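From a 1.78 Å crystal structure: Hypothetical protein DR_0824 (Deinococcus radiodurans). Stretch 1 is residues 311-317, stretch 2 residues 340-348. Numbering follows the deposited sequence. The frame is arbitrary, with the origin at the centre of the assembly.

Stretch 1 (311-317) DIARVAR
Stretch 2 340-348: PAFAAAGVE

Stretch 1 is helical throughout, phi/psi staying near -62/-42, with 3.0 Å bonds from Val315 N to Asp311 O, Ala316 N to Ile312 O and Arg317 N to Ala313 O. Stretch 2 begins as helix and closes in a Schellman motif: Gly346 takes phi/psi 80/22, a positive phi that favours glycine, while Gly346 N bonds Ala343 O at 2.9 Å and Val347 N bonds Phe342 O at 3.0 Å. Val347 (-85/133) and Glu348 (-69/125) then run extended.

Register is set by CA–CA distances of 6.7 Å for Ile312–Phe342 and 5.5 Å for Ala316–Val347, so both chains advance in the same sense along the contact. No hydrogen bond crosses between them; the 311 Å² buried, both sides summed, is covered by apolar packing.

Ile312 contributes most, 92 Å². Its CB points toward stretch 2, and chi1 -66° (m) with chi2 171° (t) extends the side chain along stretch 2. The closest approaches of Ile312 are CD1 to Ala341 CB at 3.8 Å, CG2 to Ala345 CB at 3.5 Å and CG1 to Phe342 CZ at 3.9 Å; its CD1 also lies 4.1 Å from Phe342 CE2. The Phe342 CA-to-CB bond points sideways, but chi1 -84° (m) and chi2 -93° bring its ring nearer and present a face to Ile312. Ile312 CG1 stands 4.2 Å from the ring centroid, 21° off the normal, a CH-pi contact.

One turn on, Ala316 suits the close backbone approach: its small CB sits 3.8 Å from Ala345 O and 4.0 Å from Val347 CG2. Val315 and Val347, both buried with CB toward the opposing stretch, adopt t rotamers (chi1 172° and 179°) and meet at 4.0 Å between Val315 CG1 and Val347 CG1. Arg314 (m, t, t; chi4 -81°) and Arg317 (t, t, p; chi4 178°) remain outside the contact.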

# COMPACT_ATOMS: atom_id res chain seq x y z
N ASP A 311 -17.11 -7.77 -7.53
CA ASP A 311 -15.84 -7.95 -6.83
C ASP A 311 -15.81 -7.00 -5.63
O ASP A 311 -15.45 -7.39 -4.52
CB ASP A 311 -14.63 -7.62 -7.73
CG ASP A 311 -14.44 -8.62 -8.86
OD1 ASP A 311 -14.85 -9.80 -8.71
OD2 ASP A 311 -13.85 -8.23 -9.89
N ILE A 312 -16.20 -5.74 -5.86
CA ILE A 312 -16.21 -4.75 -4.79
C ILE A 312 -17.11 -5.19 -3.63
O ILE A 312 -16.74 -5.03 -2.47
CB ILE A 312 -16.66 -3.37 -5.33
CG1 ILE A 312 -15.61 -2.86 -6.32
CG2 ILE A 312 -16.82 -2.37 -4.18
CD1 ILE A 312 -16.02 -1.62 -7.09
N ALA A 313 -18.26 -5.76 -3.95
CA ALA A 313 -19.19 -6.23 -2.93
C ALA A 313 -18.55 -7.35 -2.11
O ALA A 313 -18.70 -7.41 -0.89
CB ALA A 313 -20.49 -6.72 -3.58
N ARG A 314 -17.82 -8.25 -2.78
CA ARG A 314 -17.16 -9.35 -2.08
C ARG A 314 -16.08 -8.83 -1.13
O ARG A 314 -15.92 -9.33 -0.02
CB ARG A 314 -16.53 -10.32 -3.09
CG ARG A 314 -17.53 -11.06 -3.97
CD ARG A 314 -16.83 -11.91 -5.03
NE ARG A 314 -17.77 -12.67 -5.85
CZ ARG A 314 -18.34 -13.82 -5.50
NH1 ARG A 314 -18.07 -14.36 -4.32
NH2 ARG A 314 -19.17 -14.43 -6.32
N VAL A 315 -15.34 -7.82 -1.57
CA VAL A 315 -14.29 -7.22 -0.76
C VAL A 315 -14.88 -6.55 0.48
O VAL A 315 -14.36 -6.70 1.59
CB VAL A 315 -13.49 -6.17 -1.58
CG1 VAL A 315 -12.54 -5.40 -0.68
CG2 VAL A 315 -12.73 -6.86 -2.69
N ALA A 316 -15.97 -5.82 0.28
CA ALA A 316 -16.64 -5.13 1.37
C ALA A 316 -17.16 -6.12 2.41
O ALA A 316 -17.00 -5.92 3.62
CB ALA A 316 -17.79 -4.30 0.82
N ARG A 317 -17.77 -7.20 1.94
CA ARG A 317 -18.31 -8.24 2.82
C ARG A 317 -17.24 -8.88 3.68
O ARG A 317 -17.45 -9.14 4.87
CB ARG A 317 -19.01 -9.32 1.99
CG ARG A 317 -19.45 -10.54 2.79
CD ARG A 317 -20.25 -11.52 1.93
NE ARG A 317 -19.50 -12.01 0.78
CZ ARG A 317 -19.97 -12.91 -0.08
NH1 ARG A 317 -21.19 -13.40 0.09
NH2 ARG A 317 -19.24 -13.31 -1.11
N PRO A 340 -13.94 6.22 -5.91
CA PRO A 340 -15.32 6.53 -5.52
C PRO A 340 -16.20 5.30 -5.31
O PRO A 340 -17.03 5.27 -4.39
CB PRO A 340 -15.82 7.45 -6.63
CG PRO A 340 -14.86 7.24 -7.77
CD PRO A 340 -13.54 7.00 -7.10
N ALA A 341 -16.02 4.27 -6.14
CA ALA A 341 -16.81 3.05 -6.01
C ALA A 341 -16.46 2.31 -4.72
O ALA A 341 -17.35 1.82 -4.02
CB ALA A 341 -16.56 2.14 -7.22
N PHE A 342 -15.18 2.24 -4.39
CA PHE A 342 -14.74 1.57 -3.18
C PHE A 342 -15.18 2.35 -1.94
O PHE A 342 -15.59 1.76 -0.93
CB PHE A 342 -13.22 1.41 -3.18
CG PHE A 342 -12.74 0.18 -3.93
CD1 PHE A 342 -12.53 -1.02 -3.25
CD2 PHE A 342 -12.53 0.22 -5.30
CE1 PHE A 342 -12.10 -2.16 -3.94
CE2 PHE A 342 -12.10 -0.91 -6.00
CZ PHE A 342 -11.89 -2.11 -5.31
N ALA A 343 -15.11 3.67 -2.02
CA ALA A 343 -15.51 4.53 -0.91
C ALA A 343 -17.00 4.35 -0.63
O ALA A 343 -17.42 4.20 0.51
CB ALA A 343 -15.21 5.98 -1.24
N ALA A 344 -17.80 4.35 -1.70
CA ALA A 344 -19.24 4.19 -1.57
C ALA A 344 -19.59 2.83 -0.96
O ALA A 344 -20.56 2.71 -0.22
CB ALA A 344 -19.90 4.33 -2.94
N ALA A 345 -18.77 1.82 -1.25
CA ALA A 345 -19.00 0.47 -0.71
C ALA A 345 -18.52 0.35 0.73
O ALA A 345 -18.74 -0.67 1.38
CB ALA A 345 -18.31 -0.57 -1.58
N GLY A 346 -17.86 1.40 1.22
CA GLY A 346 -17.38 1.40 2.59
C GLY A 346 -16.10 0.64 2.84
O GLY A 346 -15.81 0.24 3.96
N VAL A 347 -15.32 0.44 1.78
CA VAL A 347 -14.05 -0.27 1.89
C VAL A 347 -12.95 0.69 2.33
O VAL A 347 -12.83 1.79 1.79
CB VAL A 347 -13.67 -0.90 0.53
CG1 VAL A 347 -12.34 -1.63 0.64
CG2 VAL A 347 -14.77 -1.85 0.08
N GLU A 348 -12.16 0.28 3.31
CA GLU A 348 -11.06 1.09 3.82
C GLU A 348 -9.97 1.17 2.76
O GLU A 348 -9.47 0.14 2.29
CB GLU A 348 -10.50 0.47 5.10
CG GLU A 348 -9.31 1.21 5.71
CD GLU A 348 -9.67 2.58 6.24
OE1 GLU A 348 -10.04 3.46 5.43
OE2 GLU A 348 -9.58 2.79 7.47